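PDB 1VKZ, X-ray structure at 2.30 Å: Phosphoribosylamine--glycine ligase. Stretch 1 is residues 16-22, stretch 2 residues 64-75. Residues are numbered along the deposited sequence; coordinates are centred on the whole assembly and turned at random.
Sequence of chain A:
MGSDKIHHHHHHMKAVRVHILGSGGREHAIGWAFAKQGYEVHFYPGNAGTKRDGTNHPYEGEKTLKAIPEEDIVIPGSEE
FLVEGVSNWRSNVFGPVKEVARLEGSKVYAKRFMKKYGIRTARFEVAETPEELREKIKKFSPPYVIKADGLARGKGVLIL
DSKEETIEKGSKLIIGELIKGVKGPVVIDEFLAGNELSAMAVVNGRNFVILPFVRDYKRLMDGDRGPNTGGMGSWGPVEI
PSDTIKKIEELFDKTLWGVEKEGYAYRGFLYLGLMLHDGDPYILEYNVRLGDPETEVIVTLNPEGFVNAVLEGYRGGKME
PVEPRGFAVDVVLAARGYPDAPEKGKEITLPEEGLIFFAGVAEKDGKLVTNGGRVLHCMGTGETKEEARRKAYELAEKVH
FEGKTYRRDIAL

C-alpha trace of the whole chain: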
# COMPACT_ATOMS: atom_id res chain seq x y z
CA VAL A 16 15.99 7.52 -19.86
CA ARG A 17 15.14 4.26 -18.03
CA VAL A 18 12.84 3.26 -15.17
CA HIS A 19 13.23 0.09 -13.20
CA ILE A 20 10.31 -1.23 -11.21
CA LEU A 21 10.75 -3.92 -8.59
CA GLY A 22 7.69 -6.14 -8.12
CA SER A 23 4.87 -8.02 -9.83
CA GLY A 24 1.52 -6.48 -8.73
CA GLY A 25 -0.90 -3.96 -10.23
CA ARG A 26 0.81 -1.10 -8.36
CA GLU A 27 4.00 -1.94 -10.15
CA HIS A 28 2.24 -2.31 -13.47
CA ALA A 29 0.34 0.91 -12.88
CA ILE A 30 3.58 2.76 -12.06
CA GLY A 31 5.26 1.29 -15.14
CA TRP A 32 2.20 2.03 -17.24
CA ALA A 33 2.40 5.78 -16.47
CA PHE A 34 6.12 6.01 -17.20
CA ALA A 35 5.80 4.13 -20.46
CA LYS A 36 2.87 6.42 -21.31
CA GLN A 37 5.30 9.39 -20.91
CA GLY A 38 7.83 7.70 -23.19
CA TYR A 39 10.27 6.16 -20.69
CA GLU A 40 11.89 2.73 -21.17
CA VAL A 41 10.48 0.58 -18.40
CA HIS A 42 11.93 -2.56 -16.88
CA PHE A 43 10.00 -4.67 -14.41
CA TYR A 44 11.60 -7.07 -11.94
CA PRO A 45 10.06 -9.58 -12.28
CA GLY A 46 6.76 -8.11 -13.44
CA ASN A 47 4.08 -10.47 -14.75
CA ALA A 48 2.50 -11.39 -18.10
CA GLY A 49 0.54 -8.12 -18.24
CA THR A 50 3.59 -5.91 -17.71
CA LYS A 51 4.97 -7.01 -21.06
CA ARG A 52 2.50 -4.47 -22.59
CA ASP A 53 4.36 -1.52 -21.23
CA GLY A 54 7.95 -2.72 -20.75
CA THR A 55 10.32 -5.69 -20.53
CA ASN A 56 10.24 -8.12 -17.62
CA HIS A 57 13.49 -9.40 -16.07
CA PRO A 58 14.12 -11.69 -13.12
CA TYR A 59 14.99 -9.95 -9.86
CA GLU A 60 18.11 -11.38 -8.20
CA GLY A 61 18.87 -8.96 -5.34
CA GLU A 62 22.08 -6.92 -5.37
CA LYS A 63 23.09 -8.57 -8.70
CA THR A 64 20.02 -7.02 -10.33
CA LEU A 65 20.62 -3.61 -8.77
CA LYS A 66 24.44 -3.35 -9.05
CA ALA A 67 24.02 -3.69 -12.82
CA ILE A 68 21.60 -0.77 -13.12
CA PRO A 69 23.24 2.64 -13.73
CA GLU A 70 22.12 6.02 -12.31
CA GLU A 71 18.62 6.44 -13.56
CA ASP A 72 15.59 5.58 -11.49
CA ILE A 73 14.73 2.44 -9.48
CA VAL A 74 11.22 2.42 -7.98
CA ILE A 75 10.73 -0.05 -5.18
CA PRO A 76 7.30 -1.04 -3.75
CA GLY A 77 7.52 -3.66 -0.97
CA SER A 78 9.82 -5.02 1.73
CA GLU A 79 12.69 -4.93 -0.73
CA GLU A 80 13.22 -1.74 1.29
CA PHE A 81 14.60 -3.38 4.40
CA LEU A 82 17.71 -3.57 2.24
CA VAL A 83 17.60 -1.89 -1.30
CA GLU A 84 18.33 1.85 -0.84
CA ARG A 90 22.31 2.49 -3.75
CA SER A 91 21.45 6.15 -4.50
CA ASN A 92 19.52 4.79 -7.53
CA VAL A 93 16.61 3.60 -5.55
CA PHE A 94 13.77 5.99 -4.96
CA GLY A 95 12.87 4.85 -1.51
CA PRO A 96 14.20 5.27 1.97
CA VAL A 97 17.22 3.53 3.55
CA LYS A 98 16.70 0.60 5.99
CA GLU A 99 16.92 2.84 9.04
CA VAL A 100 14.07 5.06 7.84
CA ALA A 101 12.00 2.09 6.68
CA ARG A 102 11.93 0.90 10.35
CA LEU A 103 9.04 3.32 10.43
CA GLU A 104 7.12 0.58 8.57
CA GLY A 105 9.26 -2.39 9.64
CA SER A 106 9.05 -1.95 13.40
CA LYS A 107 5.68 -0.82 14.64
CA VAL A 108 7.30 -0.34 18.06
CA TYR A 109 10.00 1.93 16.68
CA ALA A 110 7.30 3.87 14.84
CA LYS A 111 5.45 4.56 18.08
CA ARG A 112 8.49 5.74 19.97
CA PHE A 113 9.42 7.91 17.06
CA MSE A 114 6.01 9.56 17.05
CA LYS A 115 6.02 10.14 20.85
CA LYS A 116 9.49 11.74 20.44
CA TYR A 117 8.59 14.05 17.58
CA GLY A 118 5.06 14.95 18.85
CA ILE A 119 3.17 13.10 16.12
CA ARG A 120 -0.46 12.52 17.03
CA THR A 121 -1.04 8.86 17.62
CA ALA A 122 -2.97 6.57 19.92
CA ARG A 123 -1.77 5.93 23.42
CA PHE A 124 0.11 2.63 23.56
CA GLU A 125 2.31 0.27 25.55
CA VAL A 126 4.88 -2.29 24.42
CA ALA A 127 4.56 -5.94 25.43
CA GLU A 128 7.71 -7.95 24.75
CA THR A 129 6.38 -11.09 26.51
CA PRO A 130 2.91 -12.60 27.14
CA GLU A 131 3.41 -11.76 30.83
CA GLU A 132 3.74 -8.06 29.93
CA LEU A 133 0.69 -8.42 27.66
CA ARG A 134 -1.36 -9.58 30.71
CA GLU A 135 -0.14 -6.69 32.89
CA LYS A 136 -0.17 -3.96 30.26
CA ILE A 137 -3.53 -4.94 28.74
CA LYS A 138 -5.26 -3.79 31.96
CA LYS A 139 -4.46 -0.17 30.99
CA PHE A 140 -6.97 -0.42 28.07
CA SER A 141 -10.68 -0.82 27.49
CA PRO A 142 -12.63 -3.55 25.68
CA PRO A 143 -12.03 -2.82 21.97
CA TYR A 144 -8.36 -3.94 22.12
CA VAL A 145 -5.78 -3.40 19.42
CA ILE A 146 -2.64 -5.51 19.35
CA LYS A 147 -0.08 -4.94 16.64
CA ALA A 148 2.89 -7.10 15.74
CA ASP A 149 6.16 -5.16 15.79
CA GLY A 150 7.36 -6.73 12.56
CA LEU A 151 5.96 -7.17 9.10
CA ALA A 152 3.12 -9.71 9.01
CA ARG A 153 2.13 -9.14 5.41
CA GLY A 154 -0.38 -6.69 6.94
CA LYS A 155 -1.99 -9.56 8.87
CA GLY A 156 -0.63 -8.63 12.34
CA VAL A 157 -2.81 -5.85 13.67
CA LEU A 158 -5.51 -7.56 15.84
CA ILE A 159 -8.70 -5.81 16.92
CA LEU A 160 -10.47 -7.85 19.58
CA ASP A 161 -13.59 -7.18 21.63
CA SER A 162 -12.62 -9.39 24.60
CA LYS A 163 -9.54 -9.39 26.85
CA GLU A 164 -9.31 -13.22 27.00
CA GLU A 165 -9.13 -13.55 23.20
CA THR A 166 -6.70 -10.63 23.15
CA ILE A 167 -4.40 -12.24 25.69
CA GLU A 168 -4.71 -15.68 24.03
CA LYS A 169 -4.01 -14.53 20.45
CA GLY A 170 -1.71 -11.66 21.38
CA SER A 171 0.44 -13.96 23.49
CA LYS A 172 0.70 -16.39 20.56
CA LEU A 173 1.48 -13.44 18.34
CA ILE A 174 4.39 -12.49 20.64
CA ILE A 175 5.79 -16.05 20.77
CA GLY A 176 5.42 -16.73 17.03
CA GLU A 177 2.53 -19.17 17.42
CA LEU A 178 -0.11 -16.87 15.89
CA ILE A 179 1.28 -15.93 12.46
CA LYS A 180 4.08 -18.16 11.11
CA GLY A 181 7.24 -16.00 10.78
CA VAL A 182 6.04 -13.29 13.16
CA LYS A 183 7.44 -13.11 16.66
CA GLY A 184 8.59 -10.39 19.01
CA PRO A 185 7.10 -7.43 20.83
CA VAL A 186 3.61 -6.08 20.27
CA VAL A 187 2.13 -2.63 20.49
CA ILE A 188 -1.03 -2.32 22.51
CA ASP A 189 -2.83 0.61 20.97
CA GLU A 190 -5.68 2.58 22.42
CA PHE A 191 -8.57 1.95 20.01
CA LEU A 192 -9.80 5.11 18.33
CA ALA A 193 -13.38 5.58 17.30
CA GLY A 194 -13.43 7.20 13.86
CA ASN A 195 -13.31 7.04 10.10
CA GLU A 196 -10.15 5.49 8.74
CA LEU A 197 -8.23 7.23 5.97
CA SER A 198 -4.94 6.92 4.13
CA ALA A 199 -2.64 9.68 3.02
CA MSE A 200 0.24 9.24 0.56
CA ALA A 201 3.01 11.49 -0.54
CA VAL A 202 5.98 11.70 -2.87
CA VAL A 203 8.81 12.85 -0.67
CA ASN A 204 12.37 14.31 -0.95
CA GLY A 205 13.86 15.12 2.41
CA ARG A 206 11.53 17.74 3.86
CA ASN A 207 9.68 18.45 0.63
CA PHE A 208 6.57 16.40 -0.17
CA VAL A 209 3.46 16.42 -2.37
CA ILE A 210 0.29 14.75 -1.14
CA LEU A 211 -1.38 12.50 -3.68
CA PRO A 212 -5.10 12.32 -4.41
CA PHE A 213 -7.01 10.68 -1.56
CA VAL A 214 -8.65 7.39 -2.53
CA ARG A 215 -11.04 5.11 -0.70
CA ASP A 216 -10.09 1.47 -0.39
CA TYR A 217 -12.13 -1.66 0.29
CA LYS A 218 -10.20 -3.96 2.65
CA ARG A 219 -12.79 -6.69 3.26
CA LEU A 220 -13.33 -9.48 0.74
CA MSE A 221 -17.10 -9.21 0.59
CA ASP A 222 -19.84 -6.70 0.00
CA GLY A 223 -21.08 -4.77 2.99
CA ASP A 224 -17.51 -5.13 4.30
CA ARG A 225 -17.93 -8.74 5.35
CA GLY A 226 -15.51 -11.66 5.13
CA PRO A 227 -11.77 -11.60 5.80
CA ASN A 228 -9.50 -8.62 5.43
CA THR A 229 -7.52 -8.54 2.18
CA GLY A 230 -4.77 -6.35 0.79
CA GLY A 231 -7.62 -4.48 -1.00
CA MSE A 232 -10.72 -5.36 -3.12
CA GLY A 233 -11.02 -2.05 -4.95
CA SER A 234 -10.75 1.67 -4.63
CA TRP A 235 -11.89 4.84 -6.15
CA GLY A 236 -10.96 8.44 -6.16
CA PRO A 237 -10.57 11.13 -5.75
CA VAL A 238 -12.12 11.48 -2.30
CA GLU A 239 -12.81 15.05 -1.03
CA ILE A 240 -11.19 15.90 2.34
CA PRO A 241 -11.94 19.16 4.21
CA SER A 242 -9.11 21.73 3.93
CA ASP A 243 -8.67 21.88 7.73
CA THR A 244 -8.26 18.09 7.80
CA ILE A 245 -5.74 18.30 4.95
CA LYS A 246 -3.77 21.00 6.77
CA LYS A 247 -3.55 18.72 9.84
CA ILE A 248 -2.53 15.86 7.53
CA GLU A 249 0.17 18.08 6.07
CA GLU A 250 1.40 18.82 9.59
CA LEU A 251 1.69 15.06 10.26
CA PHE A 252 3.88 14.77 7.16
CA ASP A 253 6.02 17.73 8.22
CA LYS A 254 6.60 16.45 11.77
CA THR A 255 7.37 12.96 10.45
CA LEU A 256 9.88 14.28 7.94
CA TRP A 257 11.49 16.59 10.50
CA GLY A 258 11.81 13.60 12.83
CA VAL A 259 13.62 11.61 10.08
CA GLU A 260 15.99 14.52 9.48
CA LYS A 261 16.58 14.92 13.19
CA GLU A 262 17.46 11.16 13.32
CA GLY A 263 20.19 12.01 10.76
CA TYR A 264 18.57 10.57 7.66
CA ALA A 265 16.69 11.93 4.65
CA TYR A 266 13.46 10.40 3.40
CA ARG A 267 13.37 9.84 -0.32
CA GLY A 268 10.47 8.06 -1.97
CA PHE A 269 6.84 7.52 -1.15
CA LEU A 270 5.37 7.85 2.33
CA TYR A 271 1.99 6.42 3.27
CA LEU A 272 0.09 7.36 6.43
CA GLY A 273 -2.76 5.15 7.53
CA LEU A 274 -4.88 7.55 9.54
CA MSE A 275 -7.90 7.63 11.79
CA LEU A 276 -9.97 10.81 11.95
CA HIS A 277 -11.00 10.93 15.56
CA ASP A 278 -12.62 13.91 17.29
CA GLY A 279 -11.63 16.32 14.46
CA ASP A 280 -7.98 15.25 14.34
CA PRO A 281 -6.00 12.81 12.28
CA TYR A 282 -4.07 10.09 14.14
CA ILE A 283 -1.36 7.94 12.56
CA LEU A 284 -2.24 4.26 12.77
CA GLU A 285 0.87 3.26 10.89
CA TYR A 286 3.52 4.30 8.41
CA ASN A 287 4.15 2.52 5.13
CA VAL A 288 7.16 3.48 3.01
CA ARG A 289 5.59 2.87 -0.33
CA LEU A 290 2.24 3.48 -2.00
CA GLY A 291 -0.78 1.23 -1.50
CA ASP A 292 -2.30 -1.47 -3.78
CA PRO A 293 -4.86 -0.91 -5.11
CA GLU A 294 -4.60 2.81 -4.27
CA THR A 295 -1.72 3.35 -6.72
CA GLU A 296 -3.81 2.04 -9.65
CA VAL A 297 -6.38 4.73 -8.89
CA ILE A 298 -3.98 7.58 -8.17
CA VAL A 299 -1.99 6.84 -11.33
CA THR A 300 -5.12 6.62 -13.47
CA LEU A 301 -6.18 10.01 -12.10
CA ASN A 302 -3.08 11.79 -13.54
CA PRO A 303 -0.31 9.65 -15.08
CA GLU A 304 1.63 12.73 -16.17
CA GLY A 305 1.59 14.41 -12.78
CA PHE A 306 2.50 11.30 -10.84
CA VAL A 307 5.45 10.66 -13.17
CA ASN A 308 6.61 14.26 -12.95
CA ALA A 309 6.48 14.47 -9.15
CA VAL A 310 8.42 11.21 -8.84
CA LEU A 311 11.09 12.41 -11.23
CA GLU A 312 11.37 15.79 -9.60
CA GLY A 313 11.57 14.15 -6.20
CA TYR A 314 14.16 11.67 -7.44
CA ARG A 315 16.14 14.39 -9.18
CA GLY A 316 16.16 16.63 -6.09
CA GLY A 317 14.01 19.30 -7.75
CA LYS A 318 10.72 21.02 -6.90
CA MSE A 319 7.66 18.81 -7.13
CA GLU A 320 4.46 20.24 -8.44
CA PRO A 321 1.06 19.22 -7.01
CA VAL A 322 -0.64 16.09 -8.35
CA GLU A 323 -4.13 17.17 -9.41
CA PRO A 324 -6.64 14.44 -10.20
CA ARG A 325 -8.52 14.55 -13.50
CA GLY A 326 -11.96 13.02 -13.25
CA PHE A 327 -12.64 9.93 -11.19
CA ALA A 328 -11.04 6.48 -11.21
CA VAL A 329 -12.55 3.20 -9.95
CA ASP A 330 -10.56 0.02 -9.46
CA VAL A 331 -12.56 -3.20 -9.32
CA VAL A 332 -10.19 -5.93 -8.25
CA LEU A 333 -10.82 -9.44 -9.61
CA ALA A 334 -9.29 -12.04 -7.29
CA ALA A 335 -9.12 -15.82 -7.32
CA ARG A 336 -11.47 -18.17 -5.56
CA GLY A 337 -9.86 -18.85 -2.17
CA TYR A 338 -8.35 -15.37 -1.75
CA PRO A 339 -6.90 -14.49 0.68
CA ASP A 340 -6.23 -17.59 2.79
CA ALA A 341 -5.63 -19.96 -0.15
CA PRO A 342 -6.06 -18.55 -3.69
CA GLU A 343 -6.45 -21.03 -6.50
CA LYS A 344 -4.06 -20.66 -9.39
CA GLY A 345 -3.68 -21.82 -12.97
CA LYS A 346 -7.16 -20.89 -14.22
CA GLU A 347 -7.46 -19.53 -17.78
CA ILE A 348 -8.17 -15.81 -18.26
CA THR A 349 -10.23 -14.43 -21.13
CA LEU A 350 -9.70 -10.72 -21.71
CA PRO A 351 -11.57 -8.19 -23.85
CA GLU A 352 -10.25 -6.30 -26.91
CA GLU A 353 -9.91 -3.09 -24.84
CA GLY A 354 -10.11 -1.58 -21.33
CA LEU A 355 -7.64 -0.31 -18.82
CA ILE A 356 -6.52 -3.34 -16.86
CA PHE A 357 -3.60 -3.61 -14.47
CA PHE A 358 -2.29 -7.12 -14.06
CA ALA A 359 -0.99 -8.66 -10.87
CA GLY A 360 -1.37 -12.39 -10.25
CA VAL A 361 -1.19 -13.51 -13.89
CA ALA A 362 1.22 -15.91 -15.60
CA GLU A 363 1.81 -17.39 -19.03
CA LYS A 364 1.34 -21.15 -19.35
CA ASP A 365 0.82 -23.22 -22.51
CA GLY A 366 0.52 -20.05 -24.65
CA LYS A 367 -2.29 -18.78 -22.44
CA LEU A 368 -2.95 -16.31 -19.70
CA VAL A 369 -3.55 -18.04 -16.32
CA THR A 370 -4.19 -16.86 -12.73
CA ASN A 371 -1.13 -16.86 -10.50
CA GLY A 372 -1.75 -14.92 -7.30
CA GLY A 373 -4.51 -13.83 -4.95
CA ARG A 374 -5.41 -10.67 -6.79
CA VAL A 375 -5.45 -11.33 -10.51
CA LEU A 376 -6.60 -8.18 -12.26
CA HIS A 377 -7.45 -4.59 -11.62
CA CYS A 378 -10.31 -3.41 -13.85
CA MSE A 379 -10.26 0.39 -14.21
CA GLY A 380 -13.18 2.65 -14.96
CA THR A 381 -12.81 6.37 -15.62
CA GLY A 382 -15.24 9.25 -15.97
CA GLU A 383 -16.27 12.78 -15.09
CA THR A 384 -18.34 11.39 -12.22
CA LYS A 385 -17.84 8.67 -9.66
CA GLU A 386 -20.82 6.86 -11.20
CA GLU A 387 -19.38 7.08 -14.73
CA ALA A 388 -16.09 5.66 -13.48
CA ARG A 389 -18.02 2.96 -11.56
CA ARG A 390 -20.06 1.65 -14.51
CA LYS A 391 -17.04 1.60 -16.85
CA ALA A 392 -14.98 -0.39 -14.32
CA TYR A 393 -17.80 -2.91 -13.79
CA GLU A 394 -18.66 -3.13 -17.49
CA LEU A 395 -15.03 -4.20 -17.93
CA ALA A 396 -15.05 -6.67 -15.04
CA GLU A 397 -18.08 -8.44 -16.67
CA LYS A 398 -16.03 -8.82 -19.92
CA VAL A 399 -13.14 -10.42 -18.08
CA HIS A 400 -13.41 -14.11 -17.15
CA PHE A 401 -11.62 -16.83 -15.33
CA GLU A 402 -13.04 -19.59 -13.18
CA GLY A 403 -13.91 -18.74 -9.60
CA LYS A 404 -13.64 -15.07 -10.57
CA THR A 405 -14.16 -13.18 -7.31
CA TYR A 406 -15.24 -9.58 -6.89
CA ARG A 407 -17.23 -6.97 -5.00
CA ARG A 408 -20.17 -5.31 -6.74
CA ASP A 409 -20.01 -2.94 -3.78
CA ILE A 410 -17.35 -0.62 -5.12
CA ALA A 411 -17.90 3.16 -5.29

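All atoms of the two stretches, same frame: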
# COMPACT_ATOMS: atom_id res chain seq x y z
N VAL A 16 17.05 7.96 -18.90
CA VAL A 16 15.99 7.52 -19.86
C VAL A 16 15.17 6.32 -19.32
O VAL A 16 14.03 6.11 -19.77
CB VAL A 16 16.59 7.16 -21.27
CG1 VAL A 16 15.47 6.79 -22.26
CG2 VAL A 16 17.42 8.32 -21.82
N ARG A 17 15.72 5.56 -18.37
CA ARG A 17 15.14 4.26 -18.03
C ARG A 17 14.67 4.10 -16.58
O ARG A 17 15.36 4.49 -15.62
CB ARG A 17 16.12 3.16 -18.36
CG ARG A 17 17.11 3.56 -19.42
CD ARG A 17 17.77 2.44 -20.17
NE ARG A 17 18.01 1.28 -19.33
CZ ARG A 17 18.88 0.33 -19.61
NH1 ARG A 17 19.63 0.38 -20.72
NH2 ARG A 17 19.02 -0.69 -18.76
N VAL A 18 13.49 3.49 -16.44
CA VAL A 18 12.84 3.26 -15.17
C VAL A 18 12.80 1.78 -14.84
O VAL A 18 12.46 0.93 -15.66
CB VAL A 18 11.43 3.82 -15.22
CG1 VAL A 18 10.70 3.62 -13.88
CG2 VAL A 18 11.48 5.30 -15.61
N HIS A 19 13.17 1.46 -13.62
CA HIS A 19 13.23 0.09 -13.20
C HIS A 19 12.30 -0.15 -12.03
O HIS A 19 12.44 0.44 -10.97
CB HIS A 19 14.64 -0.16 -12.82
CG HIS A 19 15.59 -0.07 -13.97
ND1 HIS A 19 15.84 -1.13 -14.80
CD2 HIS A 19 16.35 0.95 -14.42
CE1 HIS A 19 16.75 -0.79 -15.69
NE2 HIS A 19 17.08 0.46 -15.48
N ILE A 20 11.32 -1.01 -12.23
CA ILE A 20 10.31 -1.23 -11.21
C ILE A 20 10.45 -2.63 -10.62
O ILE A 20 10.34 -3.68 -11.31
CB ILE A 20 8.89 -0.98 -11.82
CG1 ILE A 20 8.80 0.47 -12.30
CG2 ILE A 20 7.78 -1.25 -10.81
CD1 ILE A 20 7.74 0.73 -13.20
N LEU A 21 10.70 -2.64 -9.32
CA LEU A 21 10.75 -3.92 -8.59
C LEU A 21 9.34 -4.36 -8.13
O LEU A 21 8.65 -3.63 -7.47
CB LEU A 21 11.71 -3.79 -7.42
CG LEU A 21 13.20 -3.58 -7.72
CD1 LEU A 21 13.55 -3.04 -9.06
CD2 LEU A 21 13.80 -2.66 -6.67
N GLY A 22 8.94 -5.55 -8.54
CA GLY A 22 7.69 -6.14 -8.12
C GLY A 22 6.89 -6.76 -9.26
O GLY A 22 7.32 -6.76 -10.43
N THR A 64 20.94 -7.78 -9.50
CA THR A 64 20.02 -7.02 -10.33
C THR A 64 20.30 -5.52 -10.26
O THR A 64 20.34 -4.85 -11.29
CB THR A 64 18.59 -7.28 -9.87
OG1 THR A 64 18.21 -8.61 -10.23
CG2 THR A 64 17.58 -6.35 -10.60
N LEU A 65 20.51 -5.04 -9.04
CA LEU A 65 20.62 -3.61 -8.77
C LEU A 65 22.01 -3.02 -9.01
O LEU A 65 22.13 -1.85 -9.40
CB LEU A 65 20.16 -3.33 -7.34
CG LEU A 65 18.67 -3.62 -7.13
CD1 LEU A 65 18.36 -3.97 -5.69
CD2 LEU A 65 17.84 -2.45 -7.57
N LYS A 66 23.06 -3.81 -8.78
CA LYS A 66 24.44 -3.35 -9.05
C LYS A 66 24.64 -3.06 -10.53
O LYS A 66 25.47 -2.23 -10.91
CB LYS A 66 25.49 -4.40 -8.61
CG LYS A 66 25.91 -4.33 -7.14
CD LYS A 66 26.96 -5.39 -6.82
CE LYS A 66 28.37 -4.97 -7.25
NZ LYS A 66 28.92 -3.83 -6.43
N ALA A 67 23.88 -3.78 -11.37
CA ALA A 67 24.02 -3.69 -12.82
C ALA A 67 23.30 -2.45 -13.39
O ALA A 67 23.63 -1.98 -14.47
CB ALA A 67 23.48 -4.96 -13.46
N ILE A 68 22.36 -1.91 -12.65
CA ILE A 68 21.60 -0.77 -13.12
C ILE A 68 22.34 0.56 -12.86
O ILE A 68 22.74 0.84 -11.73
CB ILE A 68 20.24 -0.71 -12.40
CG1 ILE A 68 19.52 -2.06 -12.49
CG2 ILE A 68 19.39 0.42 -12.99
CD1 ILE A 68 18.31 -2.15 -11.59
N PRO A 69 22.51 1.38 -13.89
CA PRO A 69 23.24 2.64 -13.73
C PRO A 69 22.43 3.72 -13.00
O PRO A 69 21.30 3.44 -12.59
CB PRO A 69 23.51 3.05 -15.18
CG PRO A 69 22.32 2.49 -15.92
CD PRO A 69 22.02 1.17 -15.27
N GLU A 70 22.98 4.93 -12.82
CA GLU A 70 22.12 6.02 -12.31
C GLU A 70 21.10 6.43 -13.36
O GLU A 70 21.43 6.59 -14.53
CB GLU A 70 22.89 7.25 -11.85
CG GLU A 70 22.90 7.37 -10.34
CD GLU A 70 23.79 6.34 -9.68
OE1 GLU A 70 24.73 5.84 -10.37
OE2 GLU A 70 23.55 6.04 -8.49
N GLU A 71 19.90 6.69 -12.87
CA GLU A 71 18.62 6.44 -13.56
C GLU A 71 17.77 5.67 -12.56
O GLU A 71 18.30 4.92 -11.78
CB GLU A 71 18.73 5.64 -14.85
CG GLU A 71 18.63 4.12 -14.78
CD GLU A 71 19.09 3.52 -16.11
OE1 GLU A 71 19.69 4.29 -16.90
OE2 GLU A 71 18.90 2.32 -16.37
N ASP A 72 16.46 5.83 -12.63
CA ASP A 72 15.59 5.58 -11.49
C ASP A 72 15.24 4.14 -11.22
O ASP A 72 14.86 3.44 -12.15
CB ASP A 72 14.30 6.39 -11.61
CG ASP A 72 13.83 6.90 -10.25
OD1 ASP A 72 14.23 6.27 -9.24
OD2 ASP A 72 13.10 7.90 -10.05
N ILE A 73 15.33 3.71 -9.95
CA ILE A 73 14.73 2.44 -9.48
C ILE A 73 13.60 2.71 -8.51
O ILE A 73 13.82 3.34 -7.46
CB ILE A 73 15.75 1.53 -8.72
CG1 ILE A 73 17.08 1.45 -9.44
CG2 ILE A 73 15.17 0.11 -8.48
CD1 ILE A 73 17.00 0.85 -10.77
N VAL A 74 12.39 2.22 -8.84
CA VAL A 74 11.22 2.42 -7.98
C VAL A 74 10.89 1.12 -7.26
O VAL A 74 10.45 0.15 -7.86
CB VAL A 74 9.99 2.95 -8.71
CG1 VAL A 74 8.81 2.94 -7.79
CG2 VAL A 74 10.21 4.37 -9.27
N ILE A 75 11.13 1.10 -5.96
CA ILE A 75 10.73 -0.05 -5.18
C ILE A 75 9.33 0.15 -4.56
O ILE A 75 9.03 1.23 -4.05
CB ILE A 75 11.75 -0.29 -4.14
CG1 ILE A 75 11.12 -1.04 -2.98
CG2 ILE A 75 12.39 1.01 -3.65
CD1 ILE A 75 10.61 -2.40 -3.37

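Two parallel strands meet here, and three residues have the largest covered areas: Leu 21 and His 19 on the first stretch and Glu 71 on the second. The backbone sets the frame. His 19 faces Ile 73 and Ile 20 faces Val 74 in parallel register, and the hydrogen bonds follow the parallel rule, in which one residue reaches two partners that are themselves two apart. His 19 N donates to Asp 72 O at 3.0 Å, while His 19 O accepts from Val 74 N at 2.8 Å; Leu 21 N donates to Val 74 O at 3.2 Å. The same carbonyl of His 19 also receives a CA-H...O contact, with Ile 73 CA lying 3.4 Å from His 19 O.

The side chain of His 19, in the m rotamer, lies on the same face of the sheet as that of Ile 73, and its ring is used on both edge and face. At the edge, His 19 NE2 donates to Glu 71 OE2 at 2.8 Å with an N-H...O angle of 157°. Over one face sits a methyl: Ile 68 CG2 is 3.6 Å from the centroid of the His 19 ring and 27° off its normal, a CH-pi contact. His 19 ND1 is hydrogen-bonded elsewhere in the structure, so both ring nitrogens are satisfied in a buried setting. At the root of the side chain, Ile 73 CD1 packs 3.3 Å from His 19 CB.

Glu 71 lies just before the paired strand residues and points its CA-to-CB bond toward the first stretch. With chi1 at 90° and chi2 t, its carboxylate is carried to the histidine, and the oxygen that accepts from the ring serves a second partner: Arg 17 NE lies 3.3 Å from Glu 71 OE2. This is a salt bridge by charge alone, since the oxygen stands well out of the guanidinium plane and no N-H points at it.

Leu 21, which has the largest covered area, works by shape. Its CA-to-CB bond points toward the second stretch, and its methyls meet Ile 73 CG2, with Leu 21 CD1 and Leu 21 CD2 both 3.6 Å away; Leu 21 CD2 also lies 4.0 Å from Ile 75 CB and 4.1 Å from Leu 65 CD2. The last of these joins the helix to the strand pair. The design lesson is a graded contact: charge at Arg 17, a directed bond at His 19, apolar packing at Leu 21.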